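Long-range contact in Lin2634 protein (Listeria innocua, PDB 3MZO), which binds calcium ions and is probably a metal-dependent phosphohydrolase of the HD-domain superfamily, related to the 5'-deoxynucleotidase YfbR: residues His34-Thr39 with Ala65-Asp69. Numbering follows the deposited sequence.
With CA (calcium ion), chain K; CA (calcium ion), chain M.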
loop_
_atom_site.group_PDB
_atom_site.type_symbol
_atom_site.label_atom_id
_atom_site.label_comp_id
_atom_site.label_asym_id
_atom_site.label_seq_id
_atom_site.Cartn_x
_atom_site.Cartn_y
_atom_site.Cartn_z
ATOM N N HIS B 34 17.436 -4.933 -3.428
ATOM C CA HIS B 34 18.769 -4.650 -2.980
ATOM C C HIS B 34 19.775 -5.663 -3.532
ATOM O O HIS B 34 20.836 -5.279 -3.965
ATOM C CB HIS B 34 18.779 -4.589 -1.455
ATOM C CG HIS B 34 20.135 -4.614 -0.849
ATOM N ND1 HIS B 34 20.982 -3.523 -0.883
ATOM C CD2 HIS B 34 20.786 -5.586 -0.170
ATOM C CE1 HIS B 34 22.105 -3.835 -0.248
ATOM N NE2 HIS B 34 22.004 -5.072 0.202
ATOM N N SER B 35 19.425 -6.947 -3.511
ATOM C CA SER B 35 20.326 -7.988 -3.987
ATOM C C SER B 35 20.610 -7.836 -5.486
ATOM O O SER B 35 21.752 -7.960 -5.929
ATOM C CB SER B 35 19.772 -9.369 -3.645
ATOM O OG SER B 35 19.542 -9.470 -2.266
ATOM N N TYR B 36 19.566 -7.536 -6.247
ATOM C CA TYR B 36 19.688 -7.212 -7.661
ATOM C C TYR B 36 20.661 -6.070 -7.913
ATOM O O TYR B 36 21.575 -6.184 -8.757
ATOM C CB TYR B 36 18.311 -6.929 -8.294
ATOM C CG TYR B 36 18.448 -6.286 -9.649
ATOM C CD1 TYR B 36 18.911 -7.021 -10.745
ATOM C CD2 TYR B 36 18.187 -4.935 -9.829
ATOM C CE1 TYR B 36 19.091 -6.421 -12.016
ATOM C CE2 TYR B 36 18.369 -4.321 -11.088
ATOM C CZ TYR B 36 18.817 -5.076 -12.181
ATOM O OH TYR B 36 18.996 -4.487 -13.434
ATOM N N LYS B 37 20.523 -4.993 -7.159
ATOM C CA LYS B 37 21.371 -3.835 -7.357
ATOM C C LYS B 37 22.825 -4.091 -6.913
ATOM O O LYS B 37 23.769 -3.754 -7.641
ATOM C CB LYS B 37 20.746 -2.596 -6.660
ATOM C CG LYS B 37 19.410 -2.138 -7.282
ATOM C CD LYS B 37 18.808 -0.840 -6.584
ATOM C CE LYS B 37 18.457 -1.063 -5.152
ATOM N NZ LYS B 37 17.721 0.126 -4.539
ATOM N N VAL B 38 23.015 -4.757 -5.771
ATOM C CA VAL B 38 24.362 -5.076 -5.324
ATOM C C VAL B 38 25.070 -5.987 -6.323
ATOM O O VAL B 38 26.280 -5.810 -6.573
ATOM C CB VAL B 38 24.371 -5.650 -3.908
ATOM C CG1 VAL B 38 25.737 -6.226 -3.480
ATOM C CG2 VAL B 38 23.934 -4.535 -2.892
ATOM N N THR B 39 24.345 -6.957 -6.882
ATOM C CA THR B 39 24.940 -7.879 -7.878
ATOM C C THR B 39 25.320 -7.094 -9.157
ATOM O O THR B 39 26.430 -7.246 -9.672
ATOM C CB THR B 39 24.042 -9.085 -8.146
ATOM O OG1 THR B 39 23.702 -9.691 -6.892
ATOM C CG2 THR B 39 24.762 -10.136 -8.997
ATOM N N ALA B 65 27.613 -11.811 -4.215
ATOM C CA ALA B 65 26.722 -10.652 -4.321
ATOM C C ALA B 65 25.254 -11.051 -4.385
ATOM O O ALA B 65 24.398 -10.434 -3.723
ATOM C CB ALA B 65 27.088 -9.805 -5.541
ATOM N N LEU B 66 24.952 -12.094 -5.151
ATOM C CA LEU B 66 23.579 -12.513 -5.354
ATOM C C LEU B 66 22.911 -13.012 -4.067
ATOM O O LEU B 66 21.757 -12.693 -3.795
ATOM C CB LEU B 66 23.488 -13.611 -6.430
ATOM C CG LEU B 66 22.048 -13.987 -6.794
ATOM C CD1 LEU B 66 21.343 -12.833 -7.519
ATOM C CD2 LEU B 66 22.032 -15.292 -7.615
ATOM N N ASN B 67 23.647 -13.799 -3.298
ATOM C CA ASN B 67 23.114 -14.521 -2.161
ATOM C C ASN B 67 23.362 -13.887 -0.794
ATOM O O ASN B 67 22.925 -14.425 0.189
ATOM C CB ASN B 67 23.692 -15.923 -2.171
ATOM C CG ASN B 67 23.468 -16.630 -3.517
ATOM O OD1 ASN B 67 22.332 -16.815 -3.936
ATOM N ND2 ASN B 67 24.547 -17.006 -4.188
ATOM N N HIS B 68 23.988 -12.722 -0.742
ATOM C CA HIS B 68 24.506 -12.210 0.531
ATOM C C HIS B 68 23.419 -11.851 1.534
ATOM O O HIS B 68 23.692 -11.921 2.701
ATOM C CB HIS B 68 25.452 -11.016 0.355
ATOM C CG HIS B 68 24.775 -9.704 0.088
ATOM N ND1 HIS B 68 24.238 -9.378 -1.130
ATOM C CD2 HIS B 68 24.647 -8.601 0.857
ATOM C CE1 HIS B 68 23.740 -8.155 -1.084
ATOM N NE2 HIS B 68 23.972 -7.660 0.115
ATOM N N ASP B 69 22.214 -11.503 1.088
ATOM C CA ASP B 69 21.130 -11.163 2.019
ATOM C C ASP B 69 19.933 -12.125 2.026
ATOM O O ASP B 69 18.891 -11.835 2.613
ATOM C CB ASP B 69 20.671 -9.717 1.770
ATOM C CG ASP B 69 21.547 -8.688 2.474
ATOM O OD1 ASP B 69 22.314 -9.063 3.336
ATOM O OD2 ASP B 69 21.432 -7.479 2.224
HETATM CA CA CA K . 23.378 -6.032 2.395
HETATM CA CA CA M . 23.760 -10.467 4.801
HETATM O O HOH W 1 20.850 -11.670 -1.410
HETATM O O HOH W 2 24.415 -7.601 4.240
HETATM O O HOH W 3 21.910 -9.598 6.248
HETATM O O HOH W 4 26.261 -10.290 4.153
HETATM O O HOH W 5 23.644 -12.564 5.425
#
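The H...HD...D metal site of the HD-domain fold is built where His-34, on helix 31-51, meets the His-68/Asp-69 pair near the C-terminal end of helix 58-67. One calcium ion joins the two segments: it is bound by His-34 NE2 at 2.8 Å, by the more distant His-68 NE2 at 2.9 Å and by Asp-69 OD2 at 2.4 Å, with Asp-138 of helix 129-151 and a water completing the set. The histidine rings meet obliquely, planes 60° apart; Asp-69 OD2 lies at the edge of the His-34 ring, near its plane, the carboxylate turned 24° from the ring. That carboxylate bridges two metals, since Asp-69 OD1 binds a second calcium at 2.5 Å, where the backbone O of His-68 is also a ligand.

Second-shell bonds orient both rings. His-68 CG lies between its backbone N and carbonyl carbon (chi1 78°), which sets one ring face against Asp-69 CB and lets ND1 donate to Ala-65 O (2.8 Å), nearly in the ring plane; His-34 ND1 pairs with Asp-141. Val-38 CG1 rests 3.7 Å from His-68 CE1. A water between the segments donates to Ser-35 OG, itself hydrogen-bonded to Val-31 O, and to Leu-66 O, and accepts from Asp-69 N. Farther along, Thr-39 OG1 bonds to Ser-35 O (2.8 Å) while lying against the Ala-65/Leu-66 backbone.

No direct hydrogen bond crosses between the segments; calcium and water supply the polar links. Each ring uses NE2 for metal and ND1 as a hydrogen-bond partner, consistent with a preorganised site, and the carboxylate bridge probably offsets part of the repulsion between the two calcium ions.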